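Local coordinates for GlcNAc Inducible Gene 2, GIG2 (Candida albicans, PDB 6AKZ), which binds an iron ion and is probably a cupin-fold oxygenase of the DUF1479 family, at residues Phe149-Ser153 and Tyr371-Thr375; Glu155-Asp160 and Asp222-Asp227; Arg254-Trp259 and Val347-Cys351. All coordinates share one frame; numbering follows the deposited sequence.

Contact 1: Phe149-Ser153 and Tyr371-Thr375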
ATOM      1  N   PHE A 149      10.172   7.044  -7.505  1.00 11.70           N
ATOM      2  CA  PHE A 149       9.108   7.584  -6.646  1.00 12.16           C
ATOM      3  C   PHE A 149       8.543   8.896  -7.184  1.00 12.24           C
ATOM      4  O   PHE A 149       7.336   9.099  -7.112  1.00 11.83           O
ATOM      5  CB  PHE A 149       9.594   7.671  -5.200  1.00 12.26           C
ATOM      6  CG  PHE A 149       9.527   6.351  -4.496  1.00 11.74           C
ATOM      7  CD1 PHE A 149      10.554   5.432  -4.605  1.00 13.37           C
ATOM      8  CD2 PHE A 149       8.377   5.993  -3.789  1.00 13.32           C
ATOM      9  CE1 PHE A 149      10.482   4.167  -3.977  1.00 13.33           C
ATOM     10  CE2 PHE A 149       8.286   4.738  -3.123  1.00 14.19           C
ATOM     11  CZ  PHE A 149       9.317   3.818  -3.239  1.00 13.29           C
ATOM     12  N   LYS A 150       9.395   9.778  -7.722  1.00 13.68           N
ATOM     13  CA  LYS A 150       8.914  11.006  -8.328  1.00 14.98           C
ATOM     14  C   LYS A 150       7.971  10.659  -9.466  1.00 13.12           C
ATOM     15  O   LYS A 150       6.896  11.221  -9.583  1.00 14.07           O
ATOM     16  CB  LYS A 150      10.033  11.895  -8.866  1.00 18.73           C
ATOM     17  CG  LYS A 150      10.841  12.643  -7.855  1.00 27.86           C
ATOM     18  CD  LYS A 150      11.988  13.392  -8.563  1.00 34.04           C
ATOM     19  CE  LYS A 150      13.287  13.538  -7.743  1.00 40.97           C
ATOM     20  NZ  LYS A 150      14.500  12.903  -8.394  1.00 42.21           N
ATOM     21  N   ALA A 151       8.328   9.684 -10.276  1.00 12.26           N
ATOM     22  CA  ALA A 151       7.512   9.338 -11.458  1.00 12.05           C
ATOM     23  C   ALA A 151       6.156   8.731 -11.014  1.00 12.38           C
ATOM     24  O   ALA A 151       5.112   9.090 -11.515  1.00 12.48           O
ATOM     25  CB  ALA A 151       8.246   8.363 -12.313  1.00 13.06           C
ATOM     26  N   MET A 152       6.192   7.859 -10.001  1.00 11.31           N
ATOM     27  CA  MET A 152       4.936   7.307  -9.439  1.00 12.27           C
ATOM     28  C   MET A 152       4.028   8.333  -8.870  1.00 12.38           C
ATOM     29  O   MET A 152       2.813   8.242  -9.054  1.00 12.20           O
ATOM     30  CB  MET A 152       5.178   6.197  -8.416  1.00 12.51           C
ATOM     31  CG  MET A 152       5.967   4.958  -9.009  1.00 12.84           C
ATOM     32  SD  MET A 152       5.503   4.351 -10.596  1.00 13.72           S
ATOM     33  CE  MET A 152       3.971   3.505 -10.188  1.00 13.47           C
ATOM     34  N   SER A 153       4.596   9.336  -8.216  1.00 13.86           N
ATOM     35  CA  SER A 153       3.800  10.378  -7.535  1.00 13.32           C
ATOM     36  C   SER A 153       2.966  11.192  -8.536  1.00 14.48           C
ATOM     37  O   SER A 153       1.894  11.665  -8.166  1.00 13.02           O
ATOM     38  CB  SER A 153       4.704  11.300  -6.739  1.00 13.43           C
ATOM     39  OG  SER A 153       5.312  12.281  -7.549  1.00 15.35           O
ATOM     40  N   TYR A 371      11.677  -3.792   1.486  1.00 13.00           N
ATOM     41  CA  TYR A 371      10.389  -3.119   1.432  1.00 12.36           C
ATOM     42  C   TYR A 371      10.554  -1.619   1.535  1.00 12.04           C
ATOM     43  O   TYR A 371      11.258  -1.143   2.428  1.00 12.79           O
ATOM     44  CB  TYR A 371       9.427  -3.574   2.526  1.00 12.50           C
ATOM     45  CG  TYR A 371       8.940  -5.023   2.264  1.00 15.06           C
ATOM     46  CD1 TYR A 371       7.838  -5.279   1.478  1.00 16.30           C
ATOM     47  CD2 TYR A 371       9.673  -6.090   2.746  1.00 17.18           C
ATOM     48  CE1 TYR A 371       7.428  -6.598   1.195  1.00 18.48           C
ATOM     49  CE2 TYR A 371       9.248  -7.404   2.483  1.00 18.86           C
ATOM     50  CZ  TYR A 371       8.157  -7.657   1.711  1.00 20.00           C
ATOM     51  OH  TYR A 371       7.769  -8.971   1.407  1.00 21.28           O
ATOM     52  N   TYR A 372       9.871  -0.901   0.642  1.00 11.03           N
ATOM     53  CA  TYR A 372       9.862   0.591   0.638  1.00 10.20           C
ATOM     54  C   TYR A 372       8.659   1.038  -0.149  1.00 10.17           C
ATOM     55  O   TYR A 372       8.600   0.741  -1.341  1.00 10.04           O
ATOM     56  CB  TYR A 372      11.231   1.106   0.084  1.00 10.94           C
ATOM     57  CG  TYR A 372      11.407   2.597   0.158  1.00 11.46           C
ATOM     58  CD1 TYR A 372      10.998   3.313   1.324  1.00 12.12           C
ATOM     59  CD2 TYR A 372      12.118   3.279  -0.833  1.00 12.12           C
ATOM     60  CE1 TYR A 372      11.203   4.699   1.395  1.00 11.72           C
ATOM     61  CE2 TYR A 372      12.255   4.671  -0.777  1.00 12.36           C
ATOM     62  CZ  TYR A 372      11.792   5.346   0.329  1.00 12.08           C
ATOM     63  OH  TYR A 372      11.910   6.714   0.441  1.00 12.05           O
ATOM     64  N   GLY A 373       7.688   1.726   0.512  1.00 10.46           N
ATOM     65  CA  GLY A 373       6.453   2.142  -0.017  1.00 11.84           C
ATOM     66  C   GLY A 373       6.485   3.600  -0.291  1.00 11.25           C
ATOM     67  O   GLY A 373       7.399   4.334   0.150  1.00 11.90           O
ATOM     68  N   GLN A 374       5.479   4.045  -1.055  1.00 10.24           N
ATOM     69  CA  GLN A 374       5.281   5.454  -1.232  1.00 10.35           C
ATOM     70  C   GLN A 374       4.425   6.057  -0.145  1.00 10.75           C
ATOM     71  O   GLN A 374       3.282   5.632   0.038  1.00 10.99           O
ATOM     72  CB  GLN A 374       4.612   5.670  -2.605  1.00 11.09           C
ATOM     73  CG  GLN A 374       4.382   7.154  -2.899  1.00 12.85           C
ATOM     74  CD  GLN A 374       3.985   7.372  -4.335  1.00 14.02           C
ATOM     75  OE1 GLN A 374       2.896   7.094  -4.700  1.00 13.89           O
ATOM     76  NE2 GLN A 374       4.884   7.984  -5.142  1.00 14.05           N
ATOM     77  N   THR A 375       4.975   7.037   0.566  1.00 10.55           N
ATOM     78  CA  THR A 375       4.339   7.630   1.710  1.00 13.69           C
ATOM     79  C   THR A 375       4.446   9.163   1.485  1.00 13.38           C
ATOM     80  O   THR A 375       5.455   9.800   1.765  1.00 15.03           O
ATOM     81  CB  THR A 375       5.119   7.237   2.968  1.00 13.93           C
ATOM     82  OG1 THR A 375       5.173   5.806   3.070  1.00 17.13           O
ATOM     83  CG2 THR A 375       4.480   7.832   4.197  1.00 15.03           C
TER
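Where the last turn of helix 143-153 lies against the central mixed sheet of the cupin-type fold, F149 and Q374 bring together the helix and the loop leaving inner strand 367-371. The F149 ring does most of the touching. With its CG anti to the carbonyl carbon (chi1 -80°), the ring leaves the helix and reaches the backbone of Y372, G373 and Q374. Its CE2 lies 3.4 Å from G373 O, and the backbone N of Q374 sits at the ring edge, near its plane. On the Y372 side, F149 CE1 approaches Y372 CD2 at 3.7 Å; the two rings are inclined at 47°, so they form neither a parallel stack nor a T-shape.

Q374 runs past the F149 side chain in the opposite direction. Its CB packs 3.8 Å from F149 CE2, and an extended chain, CG anti to the backbone N (chi1 -179°), carries the amide to the helix end. There Q374 NE2 is 3.3 Å from F149 O and 3.7 Å from M152 CB. F149 O already accepts the backbone hydrogen bond from S153 N, while S153 OG turns back to K150 O at 2.8 Å.

The other end of the amide is held by T255, whose hydroxyl meets Q374 OE1, and the Y372 hydroxyl is bonded to Q171. Hydrogen bonding of OE1 to T255 thus probably fixes which way the buried amide is turned, presenting its NH2 to the helix, while the aromatic carbons of F149 and Y372 supply the apolar part of the seam.

Contact 2: Glu155-Asp160 and Asp222-Asp227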
ATOM      1  N   GLU A 155       1.322   9.934 -11.008  1.00 13.73           N
ATOM      2  CA  GLU A 155       0.136   9.159 -11.356  1.00 14.03           C
ATOM      3  C   GLU A 155      -0.998   9.508 -10.417  1.00 12.52           C
ATOM      4  O   GLU A 155      -2.176   9.332 -10.762  1.00 14.35           O
ATOM      5  CB  GLU A 155       0.459   7.724 -11.322  1.00 14.46           C
ATOM      6  CG  GLU A 155       1.643   7.338 -12.258  1.00 14.44           C
ATOM      7  CD  GLU A 155       1.287   7.493 -13.743  1.00 17.81           C
ATOM      8  OE1 GLU A 155       0.118   7.154 -14.088  1.00 17.80           O
ATOM      9  OE2 GLU A 155       2.126   8.013 -14.574  1.00 15.53           O
ATOM     10  N   PHE A 156      -0.682  10.050  -9.253  1.00 10.29           N
ATOM     11  CA  PHE A 156      -1.754  10.451  -8.284  1.00 10.13           C
ATOM     12  C   PHE A 156      -2.001  11.975  -8.409  1.00 10.32           C
ATOM     13  O   PHE A 156      -1.182  12.759  -9.001  1.00 10.67           O
ATOM     14  CB  PHE A 156      -1.320  10.094  -6.847  1.00  9.69           C
ATOM     15  CG  PHE A 156      -1.310   8.635  -6.584  1.00  9.12           C
ATOM     16  CD1 PHE A 156      -2.459   8.035  -6.061  1.00 10.17           C
ATOM     17  CD2 PHE A 156      -0.173   7.889  -6.762  1.00 10.43           C
ATOM     18  CE1 PHE A 156      -2.488   6.699  -5.822  1.00 11.05           C
ATOM     19  CE2 PHE A 156      -0.172   6.528  -6.524  1.00  9.79           C
ATOM     20  CZ  PHE A 156      -1.319   5.939  -6.059  1.00 10.16           C
ATOM     21  N   TYR A 157      -3.139  12.429  -7.906  1.00 10.65           N
ATOM     22  CA  TYR A 157      -3.474  13.827  -7.950  1.00 10.55           C
ATOM     23  C   TYR A 157      -4.519  14.201  -6.961  1.00 11.74           C
ATOM     24  O   TYR A 157      -5.173  13.329  -6.380  1.00 11.59           O
ATOM     25  CB  TYR A 157      -4.019  14.146  -9.373  1.00 12.25           C
ATOM     26  CG  TYR A 157      -5.380  13.620  -9.699  1.00 12.48           C
ATOM     27  CD1 TYR A 157      -5.555  12.319 -10.092  1.00 12.72           C
ATOM     28  CD2 TYR A 157      -6.505  14.440  -9.580  1.00 14.02           C
ATOM     29  CE1 TYR A 157      -6.821  11.822 -10.464  1.00 15.74           C
ATOM     30  CE2 TYR A 157      -7.776  13.974  -9.927  1.00 14.74           C
ATOM     31  CZ  TYR A 157      -7.924  12.667 -10.405  1.00 15.04           C
ATOM     32  OH  TYR A 157      -9.137  12.152 -10.685  1.00 17.00           O
ATOM     33  N   VAL A 158      -4.672  15.513  -6.753  1.00 12.44           N
ATOM     34  CA  VAL A 158      -5.826  16.008  -6.063  1.00 12.62           C
ATOM     35  C   VAL A 158      -6.415  17.134  -6.858  1.00 14.30           C
ATOM     36  O   VAL A 158      -5.715  17.847  -7.579  1.00 16.13           O
ATOM     37  CB  VAL A 158      -5.596  16.489  -4.620  1.00 15.00           C
ATOM     38  CG1 VAL A 158      -5.204  15.316  -3.768  1.00 15.18           C
ATOM     39  CG2 VAL A 158      -4.576  17.628  -4.494  1.00 15.95           C
ATOM     40  N   GLU A 159      -7.702  17.289  -6.705  1.00 14.50           N
ATOM     41  CA  GLU A 159      -8.428  18.335  -7.392  1.00 18.00           C
ATOM     42  C   GLU A 159      -8.415  19.627  -6.593  1.00 16.81           C
ATOM     43  O   GLU A 159      -8.068  20.664  -7.110  1.00 18.43           O
ATOM     44  CB  GLU A 159      -9.839  17.891  -7.634  1.00 19.26           C
ATOM     45  CG  GLU A 159     -10.581  18.808  -8.606  1.00 21.18           C
ATOM     46  CD  GLU A 159     -11.843  18.135  -9.107  1.00 27.05           C
ATOM     47  OE1 GLU A 159     -12.807  18.167  -8.358  1.00 26.79           O
ATOM     48  OE2 GLU A 159     -11.826  17.512 -10.212  1.00 29.88           O
ATOM     49  N   ASP A 160      -8.702  19.537  -5.324  1.00 17.59           N
ATOM     50  CA  ASP A 160      -8.707  20.703  -4.463  1.00 18.02           C
ATOM     51  C   ASP A 160      -7.317  20.996  -3.966  1.00 17.81           C
ATOM     52  O   ASP A 160      -6.987  20.733  -2.865  1.00 19.33           O
ATOM     53  CB  ASP A 160      -9.654  20.465  -3.323  1.00 19.73           C
ATOM     54  CG  ASP A 160      -9.775  21.641  -2.386  1.00 22.29           C
ATOM     55  OD1 ASP A 160      -9.147  22.660  -2.583  1.00 20.26           O
ATOM     56  OD2 ASP A 160     -10.493  21.433  -1.414  1.00 27.74           O
ATOM     57  N   ASP A 222     -12.083   6.436  -9.662  1.00 12.16           N
ATOM     58  CA  ASP A 222     -10.737   6.879  -9.974  1.00 12.00           C
ATOM     59  C   ASP A 222      -9.923   6.567  -8.705  1.00 11.60           C
ATOM     60  O   ASP A 222      -9.948   7.297  -7.719  1.00 11.73           O
ATOM     61  CB  ASP A 222     -10.698   8.376 -10.288  1.00 13.28           C
ATOM     62  CG  ASP A 222      -9.346   8.799 -10.870  1.00 13.95           C
ATOM     63  OD1 ASP A 222      -8.347   8.088 -10.615  1.00 15.23           O
ATOM     64  OD2 ASP A 222      -9.341   9.822 -11.572  1.00 17.54           O
ATOM     65  N   ALA A 223      -9.101   5.544  -8.828  1.00 10.74           N
ATOM     66  CA  ALA A 223      -8.169   5.121  -7.726  1.00 11.51           C
ATOM     67  C   ALA A 223      -7.003   6.050  -7.405  1.00 12.08           C
ATOM     68  O   ALA A 223      -6.303   5.859  -6.388  1.00 12.27           O
ATOM     69  CB  ALA A 223      -7.610   3.739  -8.085  1.00 12.20           C
ATOM     70  N   PHE A 224      -6.853   7.059  -8.215  1.00 10.81           N
ATOM     71  CA  PHE A 224      -5.703   7.942  -8.157  1.00 10.70           C
ATOM     72  C   PHE A 224      -6.008   9.307  -7.635  1.00 10.85           C
ATOM     73  O   PHE A 224      -5.075  10.081  -7.486  1.00 10.87           O
ATOM     74  CB  PHE A 224      -4.949   7.953  -9.469  1.00 11.10           C
ATOM     75  CG  PHE A 224      -4.414   6.620  -9.793  1.00 11.97           C
ATOM     76  CD1 PHE A 224      -3.163   6.216  -9.308  1.00 11.90           C
ATOM     77  CD2 PHE A 224      -5.205   5.678 -10.459  1.00 12.70           C
ATOM     78  CE1 PHE A 224      -2.689   4.941  -9.546  1.00 11.73           C
ATOM     79  CE2 PHE A 224      -4.724   4.403 -10.702  1.00 12.58           C
ATOM     80  CZ  PHE A 224      -3.477   4.026 -10.201  1.00 12.15           C
ATOM     81  N   LYS A 225      -7.288   9.581  -7.357  1.00 11.47           N
ATOM     82  CA  LYS A 225      -7.690  10.866  -6.825  1.00 14.03           C
ATOM     83  C   LYS A 225      -7.656  10.817  -5.277  1.00 12.47           C
ATOM     84  O   LYS A 225      -8.341   9.982  -4.675  1.00 13.42           O
ATOM     85  CB  LYS A 225      -9.098  11.168  -7.288  1.00 14.39           C
ATOM     86  CG  LYS A 225      -9.628  12.463  -6.757  1.00 16.50           C
ATOM     87  CD  LYS A 225     -10.948  12.826  -7.466  1.00 17.74           C
ATOM     88  CE  LYS A 225     -11.556  14.097  -6.830  1.00 22.26           C
ATOM     89  NZ  LYS A 225     -12.680  14.476  -7.749  1.00 24.91           N
ATOM     90  N   LEU A 226      -6.922  11.730  -4.665  1.00 12.42           N
ATOM     91  CA  LEU A 226      -6.626  11.643  -3.292  1.00 11.43           C
ATOM     92  C   LEU A 226      -7.297  12.658  -2.363  1.00 13.29           C
ATOM     93  O   LEU A 226      -7.014  12.710  -1.185  1.00 13.98           O
ATOM     94  CB  LEU A 226      -5.124  11.611  -3.146  1.00 13.43           C
ATOM     95  CG  LEU A 226      -4.399  10.437  -3.735  1.00 11.23           C
ATOM     96  CD1 LEU A 226      -2.916  10.537  -3.410  1.00 12.13           C
ATOM     97  CD2 LEU A 226      -4.929   9.062  -3.339  1.00 12.76           C
ATOM     98  N   ASP A 227      -8.195  13.453  -2.894  1.00 13.72           N
ATOM     99  CA  ASP A 227      -8.841  14.494  -2.079  1.00 16.48           C
ATOM    100  C   ASP A 227      -9.435  13.997  -0.778  1.00 16.69           C
ATOM    101  O   ASP A 227      -9.210  14.607   0.274  1.00 18.48           O
ATOM    102  CB  ASP A 227      -9.933  15.200  -2.895  1.00 16.56           C
ATOM    103  CG  ASP A 227      -9.417  15.907  -4.130  1.00 19.04           C
ATOM    104  OD1 ASP A 227      -8.756  15.301  -5.005  1.00 16.06           O
ATOM    105  OD2 ASP A 227      -9.734  17.122  -4.282  1.00 20.37           O
TER
HETATM  106  O   HOH W   1     -12.720  14.424 -10.814  1.00 34.22           O
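Y157 and D222 meet through one short hydrogen bond, and the tyrosine side chain can be followed to it from its root. CB starts out away from the 222-227 segment, but CG lies between the backbone N and the carbonyl carbon (chi1 72°), which swings the ring back over K225. Midway, CD1 comes 3.5 Å from F224 O, and K225 CA lies over one face of the ring in a CH-pi contact. CE1 and CZ both approach D222 OD2, which sits at the ring edge. At the tip, Y157 OH donates to D222 OD2 at 2.5 Å, meeting it from above the carboxylate plane. The other oxygen, D222 OD1, accepts from F224 N in an Asx turn, so the carboxylate is gripped from two directions.

The backbones are joined by Y157 N to F224 O at 3.1 Å and L226 N to Y157 O at 2.9 Å. On the buried side, F224 CD1 stands over one face of the F156 ring, 3.6 Å from F156 CE1, and L226 CD1 packs against F156 CD1. Farther along, the D227 carboxylate receives two successive amides: E159 N reaches OD1 at 2.8 Å on its syn lone pair, and D160 N reaches OD2 at 2.8 Å, both nearly straight at 167°. E159 OE1 and K225 NZ form only a long salt bridge, supplemented by a water between E159 OE2 and K225 NZ.

The two backbone bonds make a single beta bridge, Y157 with K225, joining the loop after helix 143-153 to that between helix 211-214 and strand 256-261, away from the iron site, and flanked by an Asx turn within the type I beta turn D222-K225 and by an aspartate that binds consecutive backbone amides.

Contact 3: Arg254-Trp259 and Val347-Cys351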
ATOM      1  N   ARG A 254       0.048   4.873   2.944  1.00 15.40           N
ATOM      2  CA  ARG A 254       0.942   4.619   1.801  1.00 14.59           C
ATOM      3  C   ARG A 254      -0.013   4.539   0.580  1.00 16.06           C
ATOM      4  O   ARG A 254      -1.037   3.840   0.658  1.00 15.18           O
ATOM      5  CB  ARG A 254       1.673   3.271   1.957  1.00 19.40           C
ATOM      6  CG  ARG A 254       2.576   3.186   3.203  1.00 20.85           C
ATOM      7  CD  ARG A 254       3.181   1.814   3.370  1.00 22.03           C
ATOM      8  NE  ARG A 254       2.151   0.820   3.675  1.00 25.48           N
ATOM      9  CZ  ARG A 254       2.366  -0.492   3.765  1.00 25.44           C
ATOM     10  NH1 ARG A 254       3.595  -0.957   3.669  1.00 21.69           N
ATOM     11  NH2 ARG A 254       1.351  -1.316   4.068  1.00 22.73           N
ATOM     12  N   THR A 255       0.304   5.274  -0.476  1.00 11.82           N
ATOM     13  CA  THR A 255      -0.395   5.229  -1.735  1.00 13.04           C
ATOM     14  C   THR A 255      -0.023   3.956  -2.468  1.00 12.60           C
ATOM     15  O   THR A 255      -0.883   3.384  -3.184  1.00 12.10           O
ATOM     16  CB  THR A 255      -0.046   6.434  -2.617  1.00 12.79           C
ATOM     17  OG1 THR A 255       1.378   6.689  -2.622  1.00 13.65           O
ATOM     18  CG2 THR A 255      -0.682   7.670  -2.067  1.00 14.22           C
ATOM     19  N   LEU A 256       1.248   3.576  -2.360  1.00 11.14           N
ATOM     20  CA  LEU A 256       1.734   2.388  -3.022  1.00 10.99           C
ATOM     21  C   LEU A 256       2.528   1.568  -2.091  1.00 11.14           C
ATOM     22  O   LEU A 256       3.337   2.136  -1.320  1.00 10.24           O
ATOM     23  CB  LEU A 256       2.651   2.775  -4.174  1.00 10.87           C
ATOM     24  CG  LEU A 256       2.059   3.602  -5.315  1.00 11.19           C
ATOM     25  CD1 LEU A 256       3.205   3.947  -6.279  1.00 11.59           C
ATOM     26  CD2 LEU A 256       0.952   2.824  -6.020  1.00 10.68           C
ATOM     27  N   GLN A 257       2.428   0.248  -2.192  1.00  9.96           N
ATOM     28  CA  GLN A 257       3.393  -0.635  -1.519  1.00 10.82           C
ATOM     29  C   GLN A 257       4.440  -0.963  -2.569  1.00 10.79           C
ATOM     30  O   GLN A 257       4.216  -0.869  -3.772  1.00 10.05           O
ATOM     31  CB  GLN A 257       2.777  -1.935  -1.069  1.00 12.99           C
ATOM     32  CG  GLN A 257       1.718  -1.789   0.051  1.00 13.72           C
ATOM     33  CD  GLN A 257       1.311  -3.129   0.657  1.00 17.37           C
ATOM     34  OE1 GLN A 257       2.175  -3.902   1.024  1.00 18.80           O
ATOM     35  NE2 GLN A 257       0.018  -3.356   0.865  1.00 15.87           N
ATOM     36  N   GLY A 258       5.593  -1.331  -2.089  1.00  9.73           N
ATOM     37  CA  GLY A 258       6.715  -1.621  -2.970  1.00  9.30           C
ATOM     38  C   GLY A 258       7.876  -2.344  -2.388  1.00 10.03           C
ATOM     39  O   GLY A 258       8.034  -2.352  -1.149  1.00  9.12           O
ATOM     40  N   TRP A 259       8.759  -2.794  -3.265  1.00  9.74           N
ATOM     41  CA  TRP A 259      10.056  -3.272  -2.816  1.00 10.18           C
ATOM     42  C   TRP A 259      11.058  -3.372  -3.911  1.00  9.70           C
ATOM     43  O   TRP A 259      10.689  -3.363  -5.141  1.00  9.30           O
ATOM     44  CB  TRP A 259       9.903  -4.653  -2.174  1.00 10.33           C
ATOM     45  CG  TRP A 259       9.112  -5.720  -2.869  1.00  9.01           C
ATOM     46  CD1 TRP A 259       7.923  -6.235  -2.403  1.00 10.04           C
ATOM     47  CD2 TRP A 259       9.445  -6.531  -4.037  1.00  9.57           C
ATOM     48  NE1 TRP A 259       7.504  -7.283  -3.206  1.00 10.13           N
ATOM     49  CE2 TRP A 259       8.406  -7.508  -4.179  1.00 11.55           C
ATOM     50  CE3 TRP A 259      10.493  -6.536  -4.954  1.00 10.15           C
ATOM     51  CZ2 TRP A 259       8.365  -8.406  -5.217  1.00 11.43           C
ATOM     52  CZ3 TRP A 259      10.480  -7.454  -5.991  1.00 11.93           C
ATOM     53  CH2 TRP A 259       9.435  -8.364  -6.121  1.00 11.11           C
ATOM     54  N   VAL A 347       9.309  -3.199  -7.628  1.00 10.14           N
ATOM     55  CA  VAL A 347       7.951  -3.587  -7.860  1.00  9.95           C
ATOM     56  C   VAL A 347       7.040  -2.699  -6.983  1.00 10.79           C
ATOM     57  O   VAL A 347       7.220  -2.651  -5.764  1.00 10.36           O
ATOM     58  CB  VAL A 347       7.695  -5.078  -7.633  1.00 10.89           C
ATOM     59  CG1 VAL A 347       6.211  -5.421  -7.550  1.00 11.90           C
ATOM     60  CG2 VAL A 347       8.426  -5.905  -8.693  1.00 11.18           C
ATOM     61  N   PHE A 348       6.049  -2.107  -7.610  1.00  9.72           N
ATOM     62  CA  PHE A 348       5.008  -1.264  -6.945  1.00 10.00           C
ATOM     63  C   PHE A 348       3.634  -1.904  -7.100  1.00 11.92           C
ATOM     64  O   PHE A 348       3.285  -2.424  -8.167  1.00 10.97           O
ATOM     65  CB  PHE A 348       4.897   0.098  -7.610  1.00 11.27           C
ATOM     66  CG  PHE A 348       5.984   1.043  -7.305  1.00 11.76           C
ATOM     67  CD1 PHE A 348       6.069   1.598  -6.046  1.00 12.96           C
ATOM     68  CD2 PHE A 348       6.913   1.421  -8.293  1.00 13.98           C
ATOM     69  CE1 PHE A 348       7.071   2.512  -5.691  1.00 14.29           C
ATOM     70  CE2 PHE A 348       7.935   2.329  -7.934  1.00 13.18           C
ATOM     71  CZ  PHE A 348       8.001   2.862  -6.650  1.00 12.20           C
ATOM     72  N   TRP A 349       2.806  -1.821  -6.073  1.00 12.04           N
ATOM     73  CA  TRP A 349       1.429  -2.064  -6.252  1.00 10.82           C
ATOM     74  C   TRP A 349       0.593  -1.053  -5.436  1.00 10.76           C
ATOM     75  O   TRP A 349       0.925  -0.604  -4.320  1.00  9.84           O
ATOM     76  CB  TRP A 349       0.984  -3.495  -5.997  1.00 10.11           C
ATOM     77  CG  TRP A 349       1.184  -4.023  -4.598  1.00 12.30           C
ATOM     78  CD1 TRP A 349       0.222  -4.171  -3.659  1.00 12.89           C
ATOM     79  CD2 TRP A 349       2.412  -4.453  -3.995  1.00 11.43           C
ATOM     80  NE1 TRP A 349       0.776  -4.680  -2.435  1.00 13.39           N
ATOM     81  CE2 TRP A 349       2.102  -4.933  -2.672  1.00 12.84           C
ATOM     82  CE3 TRP A 349       3.738  -4.553  -4.454  1.00 12.05           C
ATOM     83  CZ2 TRP A 349       3.069  -5.481  -1.824  1.00 12.61           C
ATOM     84  CZ3 TRP A 349       4.728  -5.057  -3.565  1.00 14.03           C
ATOM     85  CH2 TRP A 349       4.393  -5.506  -2.293  1.00 13.19           C
ATOM     86  N   HIS A 350      -0.534  -0.710  -6.024  1.00 10.26           N
ATOM     87  CA  HIS A 350      -1.542   0.195  -5.398  1.00 11.02           C
ATOM     88  C   HIS A 350      -2.045  -0.341  -4.065  1.00 11.32           C
ATOM     89  O   HIS A 350      -2.178  -1.537  -3.855  1.00 11.07           O
ATOM     90  CB  HIS A 350      -2.710   0.468  -6.331  1.00 10.72           C
ATOM     91  CG  HIS A 350      -3.557   1.633  -5.950  1.00 10.33           C
ATOM     92  ND1 HIS A 350      -4.619   1.534  -5.085  1.00 11.49           N
ATOM     93  CD2 HIS A 350      -3.597   2.891  -6.443  1.00 11.49           C
ATOM     94  CE1 HIS A 350      -5.240   2.695  -5.002  1.00 12.44           C
ATOM     95  NE2 HIS A 350      -4.629   3.543  -5.818  1.00 12.71           N
ATOM     96  N   CYS A 351      -2.218   0.555  -3.099  1.00 12.18           N
ATOM     97  CA  CYS A 351      -2.686   0.177  -1.786  1.00 13.90           C
ATOM     98  C   CYS A 351      -3.988  -0.612  -1.780  1.00 13.24           C
ATOM     99  O   CYS A 351      -4.275  -1.323  -0.826  1.00 16.66           O
ATOM    100  CB  CYS A 351      -2.779   1.412  -0.840  1.00 16.90           C
ATOM    101  SG  CYS A 351      -3.899   2.685  -1.474  1.00 17.75           S
TER
HETATM  102  O   HOH W   2      -2.350  -1.529   1.090  1.00 17.57           O
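Four backbone hydrogen bonds join Q257 to W349 and W259 to V347, the shortest running from Q257 N to W349 O at 2.7 Å. These are the hydrogen-bonded pairs of two antiparallel strands, with G258-F348 between them and L256-H350 beyond Q257-W349, both non-hydrogen-bonded. One further bond, C351 N to T255 O at 3.1 Å, extends the pairing beyond the strand ends, though its donor stands above the carbonyl plane. A water bridges the two segments, accepting from Q257 NE2 and donating to C351 O at 2.7 Å.

Outward from the backbone, Q257 and W349 share a face with W259 and V347. Q257 CB lies over the six-membered ring of W349, 3.8 Å from its centroid, and Q257 OE1 comes 3.4 Å from W349 CZ2. A chi1 of 62° places the W349 indole between its own backbone N and carbonyl carbon, leaning toward the neighbouring strand, where CZ3 meets W259 NE1 at 3.6 Å. V347 CB in turn covers one face of the W259 six-membered ring. F348 points to the other face, where L256 CD1 reaches F348 CD1 at 3.7 Å.

Q257 NE2 also donates to OD2 of the iron ligand D194, and W349 packs against the ligand H355. Q257 is therefore a second-shell residue: its hydrogen bond probably helps orient the D194 carboxylate.

In the fold
From the N terminus, the chain first supplies helix 143-153 to contact 1, and soon afterwards the loop 155-160 to contact 2. Contact 2 closes first, when 222-227 returns to 155-160. Strand 256-261 then opens contact 3, which strand 346-350 closes before the chain leaves strand 367-371 to complete contact 1. Contacts 2 and 3 therefore follow in series, both within the long loop that contact 1 spans. Space reunites them: Q374 pairs with L256 and M152 packs on F348, joining contacts 1 and 3; Q374 touches F156 of contact 2; and A223 O accepts from H350 NE2, joining contacts 2 and 3. Helix, irregular loops and central sheet are thus tied together, with contact 3 alone next to the iron site.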